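Local coordinates for neural-cadherin (Drosophila melanogaster, PDB 3UBF), which mediates calcium-dependent, preferentially homophilic cell-cell adhesion, and is seen here as a fragment of three consecutive extracellular cadherin domains, at residues A[67-73]-A[90-96]; A[109-114]-A[212-216]. All coordinates share one frame; numbering follows the deposited sequence.

Interaction 1: A[67-73]-A[90-96]; sequences KTIDFWV and QRVIILV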
loop_
_atom_site.group_PDB
_atom_site.type_symbol
_atom_site.label_atom_id
_atom_site.label_comp_id
_atom_site.label_asym_id
_atom_site.label_seq_id
_atom_site.Cartn_x
_atom_site.Cartn_y
_atom_site.Cartn_z
ATOM N N LYS A 67 -22.817 10.048 -6.246
ATOM C CA LYS A 67 -22.599 8.842 -5.425
ATOM C C LYS A 67 -23.820 8.503 -4.581
ATOM O O LYS A 67 -23.733 8.128 -3.407
ATOM C CB LYS A 67 -21.316 8.950 -4.593
ATOM C CG LYS A 67 -20.071 9.137 -5.457
ATOM C CD LYS A 67 -19.936 8.023 -6.487
ATOM C CE LYS A 67 -18.849 8.292 -7.498
ATOM N NZ LYS A 67 -18.890 7.228 -8.525
ATOM N N THR A 68 -24.973 8.633 -5.214
ATOM C CA THR A 68 -26.231 8.421 -4.539
ATOM C C THR A 68 -27.117 7.543 -5.402
ATOM O O THR A 68 -27.049 7.589 -6.632
ATOM C CB THR A 68 -26.958 9.756 -4.259
ATOM O OG1 THR A 68 -27.166 10.455 -5.491
ATOM C CG2 THR A 68 -26.142 10.635 -3.318
ATOM N N ILE A 69 -27.923 6.717 -4.753
ATOM C CA ILE A 69 -29.033 6.100 -5.427
ATOM C C ILE A 69 -30.174 7.052 -5.138
ATOM O O ILE A 69 -30.638 7.174 -3.998
ATOM C CB ILE A 69 -29.265 4.663 -4.968
ATOM C CG1 ILE A 69 -28.087 3.800 -5.440
ATOM C CG2 ILE A 69 -30.547 4.123 -5.573
ATOM C CD1 ILE A 69 -27.861 2.552 -4.662
ATOM N N ASP A 70 -30.565 7.781 -6.180
ATOM C CA ASP A 70 -31.485 8.901 -6.056
ATOM C C ASP A 70 -32.741 8.589 -6.856
ATOM O O ASP A 70 -32.698 8.457 -8.077
ATOM C CB ASP A 70 -30.815 10.202 -6.542
ATOM C CG ASP A 70 -31.495 11.469 -6.000
ATOM O OD1 ASP A 70 -32.596 11.363 -5.410
ATOM O OD2 ASP A 70 -30.927 12.581 -6.172
ATOM N N PHE A 71 -33.861 8.465 -6.158
ATOM C CA PHE A 71 -35.113 8.087 -6.801
ATOM C C PHE A 71 -36.300 8.657 -6.051
ATOM O O PHE A 71 -36.171 9.115 -4.920
ATOM C CB PHE A 71 -35.235 6.558 -6.907
ATOM C CG PHE A 71 -35.212 5.855 -5.584
ATOM C CD1 PHE A 71 -34.016 5.653 -4.909
ATOM C CD2 PHE A 71 -36.391 5.400 -5.004
ATOM C CE1 PHE A 71 -33.996 4.996 -3.670
ATOM C CE2 PHE A 71 -36.381 4.741 -3.765
ATOM C CZ PHE A 71 -35.178 4.535 -3.100
ATOM N N TRP A 72 -37.456 8.609 -6.699
ATOM C CA TRP A 72 -38.695 9.089 -6.124
ATOM C C TRP A 72 -39.651 7.920 -5.899
ATOM O O TRP A 72 -39.583 6.903 -6.586
ATOM C CB TRP A 72 -39.337 10.120 -7.055
ATOM C CG TRP A 72 -38.681 11.473 -7.052
ATOM C CD1 TRP A 72 -37.559 11.836 -7.724
ATOM C CD2 TRP A 72 -39.131 12.643 -6.358
ATOM N NE1 TRP A 72 -37.269 13.160 -7.487
ATOM C CE2 TRP A 72 -38.220 13.679 -6.651
ATOM C CE3 TRP A 72 -40.216 12.916 -5.510
ATOM C CZ2 TRP A 72 -38.357 14.971 -6.128
ATOM C CZ3 TRP A 72 -40.350 14.208 -4.987
ATOM C CH2 TRP A 72 -39.425 15.215 -5.303
ATOM N N VAL A 73 -40.535 8.068 -4.925
ATOM C CA VAL A 73 -41.582 7.088 -4.707
ATOM C C VAL A 73 -42.955 7.758 -4.753
ATOM O O VAL A 73 -43.090 8.949 -4.474
ATOM C CB VAL A 73 -41.387 6.317 -3.380
ATOM C CG1 VAL A 73 -39.999 5.674 -3.341
ATOM C CG2 VAL A 73 -41.590 7.234 -2.181
ATOM N N GLN A 90 -42.275 11.250 -2.583
ATOM C CA GLN A 90 -41.115 11.398 -1.718
ATOM C C GLN A 90 -39.826 11.007 -2.417
ATOM O O GLN A 90 -39.705 9.917 -2.992
ATOM C CB GLN A 90 -41.282 10.580 -0.446
ATOM C CG GLN A 90 -40.272 10.909 0.631
ATOM C CD GLN A 90 -40.227 9.853 1.697
ATOM O OE1 GLN A 90 -40.663 8.729 1.475
ATOM N NE2 GLN A 90 -39.691 10.198 2.861
ATOM N N ARG A 91 -38.860 11.911 -2.348
ATOM C CA ARG A 91 -37.547 11.674 -2.897
ATOM C C ARG A 91 -36.735 10.840 -1.913
ATOM O O ARG A 91 -36.787 11.064 -0.697
ATOM C CB ARG A 91 -36.862 13.006 -3.181
ATOM C CG ARG A 91 -35.647 12.914 -4.064
ATOM C CD ARG A 91 -35.104 14.303 -4.314
ATOM N NE ARG A 91 -33.842 14.274 -5.045
ATOM C CZ ARG A 91 -33.158 15.353 -5.413
ATOM N NH1 ARG A 91 -33.602 16.574 -5.127
ATOM N NH2 ARG A 91 -32.018 15.210 -6.071
ATOM N N VAL A 92 -36.013 9.855 -2.441
ATOM C CA VAL A 92 -35.113 9.049 -1.627
ATOM C C VAL A 92 -33.690 9.200 -2.150
ATOM O O VAL A 92 -33.424 9.013 -3.350
ATOM C CB VAL A 92 -35.528 7.563 -1.579
ATOM C CG1 VAL A 92 -34.725 6.817 -0.514
ATOM C CG2 VAL A 92 -37.014 7.418 -1.298
ATOM N N ILE A 93 -32.790 9.576 -1.246
ATOM C CA ILE A 93 -31.372 9.726 -1.567
ATOM C C ILE A 93 -30.578 8.812 -0.660
ATOM O O ILE A 93 -30.410 9.099 0.525
ATOM C CB ILE A 93 -30.864 11.190 -1.388
ATOM C CG1 ILE A 93 -31.817 12.205 -2.043
ATOM C CG2 ILE A 93 -29.460 11.345 -1.964
ATOM C CD1 ILE A 93 -31.362 13.670 -1.914
ATOM N N ILE A 94 -30.111 7.697 -1.211
ATOM C CA ILE A 94 -29.237 6.798 -0.484
ATOM C C ILE A 94 -27.818 7.225 -0.796
ATOM O O ILE A 94 -27.341 7.018 -1.908
ATOM C CB ILE A 94 -29.414 5.331 -0.928
ATOM C CG1 ILE A 94 -30.851 4.847 -0.703
ATOM C CG2 ILE A 94 -28.408 4.418 -0.206
ATOM C CD1 ILE A 94 -31.203 3.598 -1.512
ATOM N N LEU A 95 -27.144 7.839 0.167
ATOM C CA LEU A 95 -25.723 8.108 0.016
ATOM C C LEU A 95 -24.967 6.792 0.156
ATOM O O LEU A 95 -25.072 6.144 1.193
ATOM C CB LEU A 95 -25.243 9.109 1.064
ATOM C CG LEU A 95 -23.771 9.517 0.910
ATOM C CD1 LEU A 95 -23.531 10.309 -0.384
ATOM C CD2 LEU A 95 -23.268 10.284 2.137
ATOM N N VAL A 96 -24.230 6.394 -0.888
ATOM C CA VAL A 96 -23.470 5.135 -0.904
ATOM C C VAL A 96 -22.002 5.392 -0.576
ATOM O O VAL A 96 -21.340 6.235 -1.186
ATOM C CB VAL A 96 -23.580 4.406 -2.269
ATOM C CG1 VAL A 96 -22.739 3.112 -2.300
ATOM C CG2 VAL A 96 -25.038 4.108 -2.606
#
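Asp-70 and Arg-91 form a side-on salt bridge across two neighbouring antiparallel strands. Arg-91 NE donates to Asp-70 OD1 at 3.2 Å. Arg-91 NH2 donates to Asp-70 OD2 at 2.8 Å. Each carboxylate oxygen uses its syn lone pair, and the two flat groups are only 5° from coplanar. The first carbons of the arginine stem lie on Trp-72: Arg-91 CB sits over the centre of its six-membered ring, 3.7 Å from the centroid, in a CH-pi contact. With CG anti to the backbone N (chi1 -165°) and the chain extended to NE, the arginine passes over the indole and reaches the carboxylate diagonally.

The backbone polar groups are paired in alternation. Ile-69 with Ile-94, Phe-71 with Val-92 and Val-73 with Gln-90 each exchange two N-H to O bonds. The shortest runs from Val-92 N to Phe-71 O, 2.6 Å. Val-96 N adds a bond to Lys-67 O. Arg-91, Ile-93 and Leu-95 make their backbone bonds to Lys-7 and Ile-9 of strand 3-12, and Trp-72 bonds Arg-38.

On the other face the side chains are mostly apolar. Val-92 CB lies over the Phe-71 ring, 3.6 Å from its centroid, and Ile-94 CD1 meets the ring edge. Phe-24, Val-44 and Val-46 pack against this face from the facing sheet of the cadherin beta-sandwich. Gln-90 NE2, on the buried side, donates to Pro-5 O.

The chemistry is thus divided by face: the charged pair stays on the partly exposed side, while the buried side is held by hydrocarbon packing.

Interaction 2: A[109-114]-A[212-216]; sequences RPLPMQ and PQFYM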
loop_
_atom_site.group_PDB
_atom_site.type_symbol
_atom_site.label_atom_id
_atom_site.label_comp_id
_atom_site.label_asym_id
_atom_site.label_seq_id
_atom_site.Cartn_x
_atom_site.Cartn_y
_atom_site.Cartn_z
ATOM N N ARG A 109 9.756 -2.351 -2.778
ATOM C CA ARG A 109 10.663 -2.519 -1.653
ATOM C C ARG A 109 12.077 -2.808 -2.163
ATOM O O ARG A 109 12.230 -3.421 -3.221
ATOM C CB ARG A 109 10.156 -3.590 -0.675
ATOM C CG ARG A 109 8.849 -3.229 0.092
ATOM C CD ARG A 109 9.007 -2.000 1.005
ATOM N NE ARG A 109 7.791 -1.684 1.767
ATOM C CZ ARG A 109 6.791 -0.920 1.313
ATOM N NH1 ARG A 109 6.838 -0.386 0.111
ATOM N NH2 ARG A 109 5.731 -0.687 2.057
ATOM N N PRO A 110 13.118 -2.332 -1.441
ATOM C CA PRO A 110 13.084 -1.515 -0.221
ATOM C C PRO A 110 12.690 -0.090 -0.532
ATOM O O PRO A 110 12.725 0.318 -1.697
ATOM C CB PRO A 110 14.540 -1.521 0.245
ATOM C CG PRO A 110 15.200 -2.634 -0.524
ATOM C CD PRO A 110 14.501 -2.650 -1.827
ATOM N N LEU A 111 12.295 0.647 0.499
ATOM C CA LEU A 111 12.136 2.085 0.398
ATOM C C LEU A 111 13.266 2.710 1.197
ATOM O O LEU A 111 13.690 2.136 2.212
ATOM C CB LEU A 111 10.766 2.532 0.931
ATOM C CG LEU A 111 9.572 2.120 0.050
ATOM C CD1 LEU A 111 8.270 2.500 0.731
ATOM C CD2 LEU A 111 9.634 2.706 -1.354
ATOM N N PRO A 112 13.780 3.873 0.749
ATOM C CA PRO A 112 13.379 4.634 -0.441
ATOM C C PRO A 112 13.716 3.925 -1.751
ATOM O O PRO A 112 14.627 3.085 -1.804
ATOM C CB PRO A 112 14.192 5.932 -0.332
ATOM C CG PRO A 112 14.618 6.010 1.094
ATOM C CD PRO A 112 14.812 4.587 1.521
ATOM N N MET A 113 12.969 4.275 -2.788
ATOM C CA MET A 113 13.133 3.713 -4.112
ATOM C C MET A 113 14.529 3.940 -4.669
ATOM O O MET A 113 14.985 5.078 -4.788
ATOM C CB MET A 113 12.092 4.317 -5.046
ATOM C CG MET A 113 10.687 3.771 -4.837
ATOM S SD MET A 113 9.474 4.729 -5.765
ATOM C CE MET A 113 7.981 3.958 -5.145
ATOM N N GLN A 114 15.201 2.843 -5.002
ATOM C CA GLN A 114 16.557 2.902 -5.518
ATOM C C GLN A 114 16.727 2.020 -6.749
ATOM O O GLN A 114 16.231 0.905 -6.797
ATOM C CB GLN A 114 17.570 2.538 -4.433
ATOM C CG GLN A 114 17.695 3.623 -3.388
ATOM C CD GLN A 114 18.752 3.381 -2.338
ATOM O OE1 GLN A 114 18.919 4.209 -1.447
ATOM N NE2 GLN A 114 19.465 2.254 -2.419
ATOM N N PRO A 212 24.707 -1.782 -1.771
ATOM C CA PRO A 212 23.539 -2.584 -1.439
ATOM C C PRO A 212 22.592 -1.787 -0.573
ATOM O O PRO A 212 23.038 -0.896 0.168
ATOM C CB PRO A 212 24.119 -3.727 -0.594
ATOM C CG PRO A 212 25.551 -3.748 -0.875
ATOM C CD PRO A 212 25.927 -2.339 -1.167
ATOM N N GLN A 213 21.302 -2.093 -0.688
ATOM C CA GLN A 213 20.289 -1.499 0.161
ATOM C C GLN A 213 19.588 -2.603 0.930
ATOM O O GLN A 213 19.140 -3.610 0.357
ATOM C CB GLN A 213 19.278 -0.711 -0.661
ATOM C CG GLN A 213 18.225 0.015 0.160
ATOM C CD GLN A 213 17.234 0.752 -0.717
ATOM O OE1 GLN A 213 17.087 0.442 -1.900
ATOM N NE2 GLN A 213 16.553 1.731 -0.150
ATOM N N PHE A 214 19.502 -2.402 2.239
ATOM C CA PHE A 214 18.816 -3.332 3.104
ATOM C C PHE A 214 17.321 -3.217 2.879
ATOM O O PHE A 214 16.826 -2.148 2.523
ATOM C CB PHE A 214 19.186 -3.070 4.562
ATOM C CG PHE A 214 20.533 -3.610 4.949
ATOM C CD1 PHE A 214 21.626 -2.760 5.068
ATOM C CD2 PHE A 214 20.709 -4.970 5.197
ATOM C CE1 PHE A 214 22.893 -3.256 5.432
ATOM C CE2 PHE A 214 21.979 -5.485 5.558
ATOM C CZ PHE A 214 23.069 -4.626 5.680
ATOM N N TYR A 215 16.607 -4.325 3.069
ATOM C CA TYR A 215 15.148 -4.357 2.885
ATOM C C TYR A 215 14.378 -3.649 3.995
ATOM O O TYR A 215 13.190 -3.378 3.856
ATOM C CB TYR A 215 14.651 -5.787 2.638
ATOM C CG TYR A 215 14.699 -6.130 1.170
ATOM C CD1 TYR A 215 15.810 -6.770 0.618
ATOM C CD2 TYR A 215 13.653 -5.766 0.316
ATOM C CE1 TYR A 215 15.869 -7.059 -0.729
ATOM C CE2 TYR A 215 13.702 -6.051 -1.030
ATOM C CZ TYR A 215 14.818 -6.695 -1.552
ATOM O OH TYR A 215 14.880 -6.981 -2.905
ATOM N N MET A 216 15.066 -3.335 5.090
ATOM C CA MET A 216 14.529 -2.441 6.122
ATOM C C MET A 216 15.596 -1.394 6.491
ATOM O O MET A 216 16.792 -1.722 6.533
ATOM C CB MET A 216 14.154 -3.221 7.380
ATOM C CG MET A 216 13.460 -4.534 7.130
ATOM S SD MET A 216 11.803 -4.537 7.727
ATOM C CE MET A 216 12.064 -4.024 9.428
HETATM O O HOH W 1 15.105 0.557 -3.408
HETATM O O HOH W 2 12.381 -0.592 3.073
#
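Pro-110 packs over one face of the Tyr-215 ring, with Pro-110 CG 3.8 Å from the ring centroid in a CH-pi contact. Its CB also presses on the backbone, 3.3 Å from Phe-214 O. A cis peptide bond precedes both Pro-110 and Pro-112.

Gln-213 forms the other close-packed part. Its chain is fully extended, with CG anti to the backbone N (chi1 -177°), and reaches across the junction. Gln-213 NE2 donates to Pro-112 O at 2.9 Å. The bond is nearly straight (174°) and lies in both the amide plane and the carbonyl plane, on a lone pair. The amide of Gln-114 comes from the opposite direction and stacks on that of Gln-213, the planes 21° apart. Gln-114 NE2 and Gln-213 OE1 are 3.0 Å apart, but the angle is too poor for a hydrogen bond. Phe-241 touches both glutamines. Replacing Gln-213 with an alanine would probably leave Pro-112 O without this donor and the Gln-114 amide without its stacking partner.

The looser side is bridged by water. One water accepts from Leu-111 N at 2.9 Å and donates to Tyr-215 O at 3.0 Å. A second lies between Pro-110 O and Gln-213 OE1, and accepts a weak bond from Gln-114 N. The exposed Arg-109 turns its end away, and its NH1 bonds Phe-106 O.

The contact joins the fragment's second domain to the third, whose core receives Phe-214. Direct contacts are a CH-pi contact, an amide stack and one neutral hydrogen bond. No metal takes part in them, consistent with a calcium-free interdomain linker.

From the N terminus, interaction 1 comes first and lies wholly within the first cadherin domain of the fragment. It closes a short loop, the 16 residues between 73 and 90, and pairs adjacent strands of one sheet. The chain then enters the second domain. Interaction 2 opens at 109-114, close to the start of that domain, and closes 97 residues later at 212-216, where the third domain begins. The two loops are in series and neither nest nor cross. The centres of interactions 1 and 2 are about 49 Å apart, on opposite sides of the chain's centre. Interaction 1 pairs two strands within one domain's sheet, while interaction 2 ties two successive domains.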